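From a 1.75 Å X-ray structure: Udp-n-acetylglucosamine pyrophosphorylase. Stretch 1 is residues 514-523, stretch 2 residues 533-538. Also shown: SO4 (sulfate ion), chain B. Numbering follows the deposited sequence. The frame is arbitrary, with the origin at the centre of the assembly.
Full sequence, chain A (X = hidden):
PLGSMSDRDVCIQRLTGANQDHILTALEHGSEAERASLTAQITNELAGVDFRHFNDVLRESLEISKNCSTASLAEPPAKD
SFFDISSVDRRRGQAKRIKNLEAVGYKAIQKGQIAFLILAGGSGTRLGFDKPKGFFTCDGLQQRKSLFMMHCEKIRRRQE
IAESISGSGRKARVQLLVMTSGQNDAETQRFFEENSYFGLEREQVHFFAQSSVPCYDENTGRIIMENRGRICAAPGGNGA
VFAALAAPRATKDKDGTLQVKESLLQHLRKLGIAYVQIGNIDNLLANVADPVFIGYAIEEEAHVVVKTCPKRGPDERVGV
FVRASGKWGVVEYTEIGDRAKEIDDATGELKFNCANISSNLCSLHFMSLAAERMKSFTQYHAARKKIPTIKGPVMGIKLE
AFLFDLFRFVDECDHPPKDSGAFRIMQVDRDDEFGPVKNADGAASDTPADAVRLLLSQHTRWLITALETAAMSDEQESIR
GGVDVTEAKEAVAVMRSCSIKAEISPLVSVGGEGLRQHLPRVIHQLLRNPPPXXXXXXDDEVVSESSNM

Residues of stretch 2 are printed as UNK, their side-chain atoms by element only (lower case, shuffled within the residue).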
ATOM      1  N   GLY A 514     -20.897 -14.653   4.311  1.00 16.81           N
ATOM      2  CA  GLY A 514     -22.030 -13.781   4.076  1.00 17.15           C
ATOM      3  C   GLY A 514     -22.792 -14.129   2.809  1.00 17.55           C
ATOM      4  O   GLY A 514     -23.621 -13.341   2.360  1.00 17.91           O
ATOM      5  N   LEU A 515     -22.502 -15.293   2.230  1.00 17.66           N
ATOM      6  CA  LEU A 515     -23.122 -15.681   0.952  1.00 17.77           C
ATOM      7  C   LEU A 515     -24.367 -16.548   1.120  1.00 20.18           C
ATOM      8  O   LEU A 515     -25.161 -16.669   0.184  1.00 18.81           O
ATOM      9  CB  LEU A 515     -22.119 -16.404   0.035  1.00 17.76           C
ATOM     10  CG  LEU A 515     -20.854 -15.616  -0.342  1.00 16.30           C
ATOM     11  CD1 LEU A 515     -20.008 -16.409  -1.331  1.00 17.23           C
ATOM     12  CD2 LEU A 515     -21.219 -14.251  -0.907  1.00 16.76           C
ATOM     13  N   ARG A 516     -24.543 -17.139   2.303  1.00 21.36           N
ATOM     14  CA  ARG A 516     -25.651 -18.086   2.507  1.00 23.93           C
ATOM     15  C   ARG A 516     -26.990 -17.457   2.146  1.00 23.90           C
ATOM     16  O   ARG A 516     -27.788 -18.070   1.428  1.00 25.63           O
ATOM     17  CB  ARG A 516     -25.691 -18.612   3.947  1.00 28.38           C
ATOM     18  CG  ARG A 516     -26.418 -19.946   4.067  1.00 31.74           C
ATOM     19  CD  ARG A 516     -27.230 -20.124   5.353  1.00 37.83           C
ATOM     20  NE  ARG A 516     -26.613 -19.537   6.549  1.00 43.12           N
ATOM     21  CZ  ARG A 516     -25.538 -20.023   7.172  1.00 46.36           C
ATOM     22  NH1 ARG A 516     -24.920 -21.107   6.712  1.00 50.25           N
ATOM     23  NH2 ARG A 516     -25.069 -19.410   8.253  1.00 47.66           N
ATOM     24  N   GLN A 517     -27.218 -16.237   2.626  1.00 22.51           N
ATOM     25  CA  GLN A 517     -28.467 -15.497   2.415  1.00 23.40           C
ATOM     26  C   GLN A 517     -28.740 -15.216   0.937  1.00 23.44           C
ATOM     27  O   GLN A 517     -29.883 -14.950   0.554  1.00 23.56           O
ATOM     28  CB  GLN A 517     -28.439 -14.173   3.183  1.00 25.95           C
ATOM     29  CG  GLN A 517     -27.367 -13.217   2.662  1.00 27.78           C
ATOM     30  CD  GLN A 517     -27.165 -11.977   3.501  1.00 30.43           C
ATOM     31  OE1 GLN A 517     -28.058 -11.137   3.620  1.00 32.91           O
ATOM     32  NE2 GLN A 517     -25.955 -11.823   4.042  1.00 32.89           N
ATOM     33  N   HIS A 518     -27.695 -15.272   0.109  1.00 21.35           N
ATOM     34  CA  HIS A 518     -27.824 -14.980  -1.328  1.00 21.33           C
ATOM     35  C   HIS A 518     -28.035 -16.194  -2.190  1.00 20.93           C
ATOM     36  O   HIS A 518     -28.331 -16.079  -3.389  1.00 20.94           O
ATOM     37  CB  HIS A 518     -26.601 -14.192  -1.814  1.00 21.54           C
ATOM     38  CG  HIS A 518     -26.508 -12.814  -1.231  1.00 21.99           C
ATOM     39  ND1 HIS A 518     -27.242 -11.779  -1.689  1.00 22.47           N
ATOM     40  CD2 HIS A 518     -25.741 -12.315  -0.177  1.00 21.75           C
ATOM     41  CE1 HIS A 518     -26.956 -10.676  -0.971  1.00 22.23           C
ATOM     42  NE2 HIS A 518     -26.033 -11.006  -0.051  1.00 23.52           N
ATOM     43  N   LEU A 519     -27.902 -17.370  -1.593  1.00 19.49           N
ATOM     44  CA  LEU A 519     -27.966 -18.611  -2.330  1.00 19.30           C
ATOM     45  C   LEU A 519     -29.322 -18.888  -3.006  1.00 20.59           C
ATOM     46  O   LEU A 519     -29.326 -19.467  -4.106  1.00 19.77           O
ATOM     47  CB  LEU A 519     -27.527 -19.794  -1.476  1.00 20.64           C
ATOM     48  CG  LEU A 519     -26.048 -19.875  -1.053  1.00 20.39           C
ATOM     49  CD1 LEU A 519     -25.741 -21.243  -0.465  1.00 20.57           C
ATOM     50  CD2 LEU A 519     -25.104 -19.556  -2.212  1.00 19.70           C
ATOM     51  N   PRO A 520     -30.459 -18.481  -2.381  1.00 20.83           N
ATOM     52  CA  PRO A 520     -31.708 -18.759  -3.111  1.00 20.78           C
ATOM     53  C   PRO A 520     -31.703 -18.128  -4.501  1.00 20.11           C
ATOM     54  O   PRO A 520     -32.036 -18.812  -5.458  1.00 21.60           O
ATOM     55  CB  PRO A 520     -32.790 -18.122  -2.227  1.00 21.79           C
ATOM     56  CG  PRO A 520     -32.232 -18.241  -0.838  1.00 22.45           C
ATOM     57  CD  PRO A 520     -30.738 -17.982  -1.012  1.00 21.95           C
ATOM     58  N   ARG A 521     -31.290 -16.866  -4.597  1.00 19.00           N
ATOM     59  CA  ARG A 521     -31.276 -16.129  -5.855  1.00 19.78           C
ATOM     60  C   ARG A 521     -30.246 -16.709  -6.836  1.00 18.56           C
ATOM     61  O   ARG A 521     -30.521 -16.860  -8.028  1.00 17.48           O
ATOM     62  CB  ARG A 521     -31.020 -14.644  -5.590  1.00 21.00           C
ATOM     63  CG  ARG A 521     -30.768 -13.784  -6.823  1.00 23.67           C
ATOM     64  CD  ARG A 521     -32.058 -13.384  -7.520  1.00 24.83           C
ATOM     65  NE  ARG A 521     -31.805 -12.957  -8.898  1.00 25.26           N
ATOM     66  CZ  ARG A 521     -32.285 -13.567  -9.975  1.00 25.01           C
ATOM     67  NH1 ARG A 521     -33.070 -14.632  -9.850  1.00 25.33           N
ATOM     68  NH2 ARG A 521     -31.988 -13.098 -11.182  1.00 26.47           N
ATOM     69  N   VAL A 522     -29.056 -17.010  -6.323  1.00 17.56           N
ATOM     70  CA  VAL A 522     -27.981 -17.626  -7.125  1.00 16.86           C
ATOM     71  C   VAL A 522     -28.423 -18.960  -7.709  1.00 17.48           C
ATOM     72  O   VAL A 522     -28.296 -19.204  -8.926  1.00 17.71           O
ATOM     73  CB  VAL A 522     -26.714 -17.836  -6.255  1.00 16.33           C
ATOM     74  CG1 VAL A 522     -25.677 -18.716  -6.975  1.00 16.47           C
ATOM     75  CG2 VAL A 522     -26.151 -16.483  -5.852  1.00 16.33           C
ATOM     76  N   ILE A 523     -28.974 -19.823  -6.860  1.00 17.32           N
ATOM     77  CA  ILE A 523     -29.448 -21.119  -7.303  1.00 17.84           C
ATOM     78  C   ILE A 523     -30.545 -20.998  -8.380  1.00 17.31           C
ATOM     79  O   ILE A 523     -30.496 -21.724  -9.370  1.00 17.69           O
ATOM     80  CB  ILE A 523     -29.896 -22.006  -6.115  1.00 19.13           C
ATOM     81  CG1 ILE A 523     -28.651 -22.486  -5.370  1.00 19.33           C
ATOM     82  CG2 ILE A 523     -30.713 -23.205  -6.587  1.00 18.80           C
ATOM     83  CD1 ILE A 523     -28.948 -23.180  -4.058  1.00 21.87           C
ATOM     84  N   UNK A 533     -21.681 -14.199 -15.585  1.00 13.72           N
ATOM     85  CA  UNK A 533     -21.127 -13.811 -14.272  1.00 13.68           C
ATOM     86  C   UNK A 533     -22.287 -13.504 -13.330  1.00 13.14           C
ATOM     87  O   UNK A 533     -23.016 -12.576 -13.567  1.00 14.24           O
ATOM     88  c   UNK A 533     -19.149 -12.729 -15.441  1.00 12.69           C
ATOM     89  c   UNK A 533     -19.578 -12.254 -13.043  1.00 14.19           C
ATOM     90  c   UNK A 533     -20.238 -12.554 -14.387  1.00 13.72           C
ATOM     91  N   UNK A 534     -22.431 -14.305 -12.284  1.00 13.22           N
ATOM     92  CA  UNK A 534     -23.435 -14.061 -11.236  1.00 13.43           C
ATOM     93  C   UNK A 534     -22.969 -12.842 -10.437  1.00 13.60           C
ATOM     94  O   UNK A 534     -21.828 -12.822  -9.945  1.00 13.78           O
ATOM     95  c   UNK A 534     -24.163 -16.496 -11.128  1.00 16.54           C
ATOM     96  c   UNK A 534     -25.608 -16.293 -11.518  1.00 17.78           C
ATOM     97  c   UNK A 534     -24.386 -15.007  -9.077  1.00 14.88           C
ATOM     98  c   UNK A 534     -23.569 -15.316 -10.338  1.00 14.27           C
ATOM     99  N   UNK A 535     -23.821 -11.820 -10.347  1.00 12.91           N
ATOM    100  CA  UNK A 535     -23.504 -10.584  -9.639  1.00 13.18           C
ATOM    101  C   UNK A 535     -24.182 -10.594  -8.254  1.00 13.59           C
ATOM    102  O   UNK A 535     -25.394 -10.694  -8.170  1.00 13.55           O
ATOM    103  c   UNK A 535     -22.498  -7.878  -9.057  1.00 15.17           C
ATOM    104  c   UNK A 535     -23.936  -9.386 -10.497  1.00 13.86           C
ATOM    105  c   UNK A 535     -24.361  -6.928 -10.232  1.00 14.70           C
ATOM    106  c   UNK A 535     -24.065  -5.672  -9.699  1.00 15.95           C
ATOM    107  c   UNK A 535     -22.988  -5.530  -8.829  1.00 15.76           C
ATOM    108  c   UNK A 535     -22.207  -6.634  -8.514  1.00 14.97           C
ATOM    109  c   UNK A 535     -23.600  -8.041  -9.912  1.00 14.55           C
ATOM    110  N   UNK A 536     -23.391 -10.562  -7.182  1.00 13.46           N
ATOM    111  CA  UNK A 536     -23.944 -10.601  -5.808  1.00 13.74           C
ATOM    112  C   UNK A 536     -23.623  -9.250  -5.161  1.00 14.15           C
ATOM    113  O   UNK A 536     -22.456  -8.880  -5.033  1.00 12.99           O
ATOM    114  c   UNK A 536     -23.600 -13.136  -5.712  1.00 13.19           C
ATOM    115  c   UNK A 536     -24.043 -11.818  -3.576  1.00 15.06           C
ATOM    116  c   UNK A 536     -23.111 -14.356  -4.969  1.00 13.30           C
ATOM    117  c   UNK A 536     -23.400 -11.795  -4.977  1.00 14.02           C
ATOM    118  N   UNK A 537     -24.665  -8.504  -4.785  1.00 14.67           N
ATOM    119  CA  UNK A 537     -24.516  -7.167  -4.192  1.00 16.33           C
ATOM    120  C   UNK A 537     -25.598  -6.949  -3.145  1.00 17.03           C
ATOM    121  O   UNK A 537     -26.591  -7.693  -3.126  1.00 16.49           O
ATOM    122  c   UNK A 537     -26.187  -6.856  -6.869  1.00 25.18           C
ATOM    123  c   UNK A 537     -25.795  -5.708  -5.955  1.00 21.49           C
ATOM    124  n   UNK A 537     -28.662  -6.817  -9.574  1.00 31.41           N
ATOM    125  n   UNK A 537     -27.211  -8.496  -8.968  1.00 28.60           N
ATOM    126  c   UNK A 537     -27.702  -7.270  -8.780  1.00 29.82           C
ATOM    127  c   UNK A 537     -24.485  -6.026  -5.238  1.00 18.57           C
ATOM    128  n   UNK A 537     -27.243  -6.484  -7.805  1.00 27.47           N
ATOM    129  N   UNK A 538     -25.379  -5.991  -2.249  1.00 17.76           N
ATOM    130  CA  UNK A 538     -26.411  -5.654  -1.252  1.00 21.63           C
ATOM    131  C   UNK A 538     -27.577  -4.976  -1.936  1.00 23.24           C
ATOM    132  O   UNK A 538     -27.399  -4.179  -2.870  1.00 21.30           O
ATOM    133  c   UNK A 538     -24.605  -2.391   2.976  1.00 31.57           C
ATOM    134  n   UNK A 538     -25.181  -3.234   2.106  1.00 30.26           N
ATOM    135  c   UNK A 538     -25.097  -5.439   0.916  1.00 25.59           C
ATOM    136  c   UNK A 538     -25.864  -4.726  -0.174  1.00 23.93           C
ATOM    137  c   UNK A 538     -25.198  -4.694   2.247  1.00 27.38           C
ATOM    138  n   UNK A 538     -23.961  -2.855   4.037  1.00 29.45           N
ATOM    139  n   UNK A 538     -24.644  -1.078   2.769  1.00 30.93           N
TER
HETATM  140  S   SO4 B1538     -22.260 -17.415   5.836  1.00 42.79           S
HETATM  141  O1  SO4 B1538     -23.082 -18.143   6.836  1.00 42.99           O
HETATM  142  O2  SO4 B1538     -21.452 -18.417   5.104  1.00 42.44           O
HETATM  143  O3  SO4 B1538     -21.328 -16.476   6.521  1.00 39.51           O
HETATM  144  O4  SO4 B1538     -23.158 -16.691   4.906  1.00 37.23           O

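Position 533 carries three side-chain carbons, one bonded to CA and bearing the other two. Valine and threonine share this forked shape, but threonine would have an oxygen on one arm; here all three atoms are carbon, and the residue is Val-533. It opens the strand and touches nothing on stretch 1.

At position 534 there are four carbons. The fork lies at the first of them, and one arm is two carbons long, a pattern that separates it from leucine, whose fork comes one atom later. The CA-to-CB bond points toward stretch 1, where the single-carbon arm meets Val-522. This is Ile-534, with both chi angles in the m well; its CG2 lies 4.0 Å from CG2 of Val-522, an ordinary van der Waals separation between methyl groups.

Position 535 has seven carbons, one leading into a six-membered ring with no oxygen attached, which excludes tyrosine. Its CA-to-CB bond points away from stretch 1, as expected from the alternation of side chains along an extended strand, and the ring makes no contact there. The residue is Phe-535.

Position 536 again shows four carbons forked at the first, with one two-carbon arm, and its CA-to-CB bond again points toward stretch 1. The short arm lies over the imidazole of His-518, while the end of the long arm reaches Val-522 and Leu-515. The residue is Ile-536, with chi1 m and chi2 t. Its CG2 is 3.7 Å from the centroid of the His-518 ring and 16° off the ring normal, a CH-pi contact over the face; the closest ring atom, His-518 CG, is 3.5 Å from Ile-536 CG2. Its CD1 packs 3.8 Å from CG2 of Val-522 and, more loosely, 4.5 Å from CD2 of Leu-515.

At position 537, beyond the strand, three carbons are followed by a nitrogen and then a carbon bearing two more nitrogens, a guanidinium. The side chain stays more than 6 Å from stretch 1, but the backbone carbonyl approaches the histidine. This is Arg-537. Its O lies 3.7 Å from CE1 of His-518, oblique to the ring, and its NH1 donates a hydrogen bond of 3.0 Å to O of Phe-535, folding the side chain back along its own segment.

Position 538 has the same set of atoms, three carbons, a nitrogen and a carbon with two nitrogens, and its end leads away from stretch 1. It is Arg-538, whose NE is hydrogen-bonded elsewhere in the structure.

The contact is small, burying 273 Å² in all, and no hydrogen bond crosses it. Alternate strand residues, Ile-534 and Ile-536, supply the hydrophobic surface, and Ile-536 is the more deeply engaged. Opposing them, His-518 and Val-522 stand four residues apart, about one helical turn, and the backbone hydrogen bond from Val-522 N to His-518 O, 3.2 Å long, links the two. Packing of methyl groups against one another and against the imidazole face therefore joins the segments.

Stretch 2 533-538: VIFIRR
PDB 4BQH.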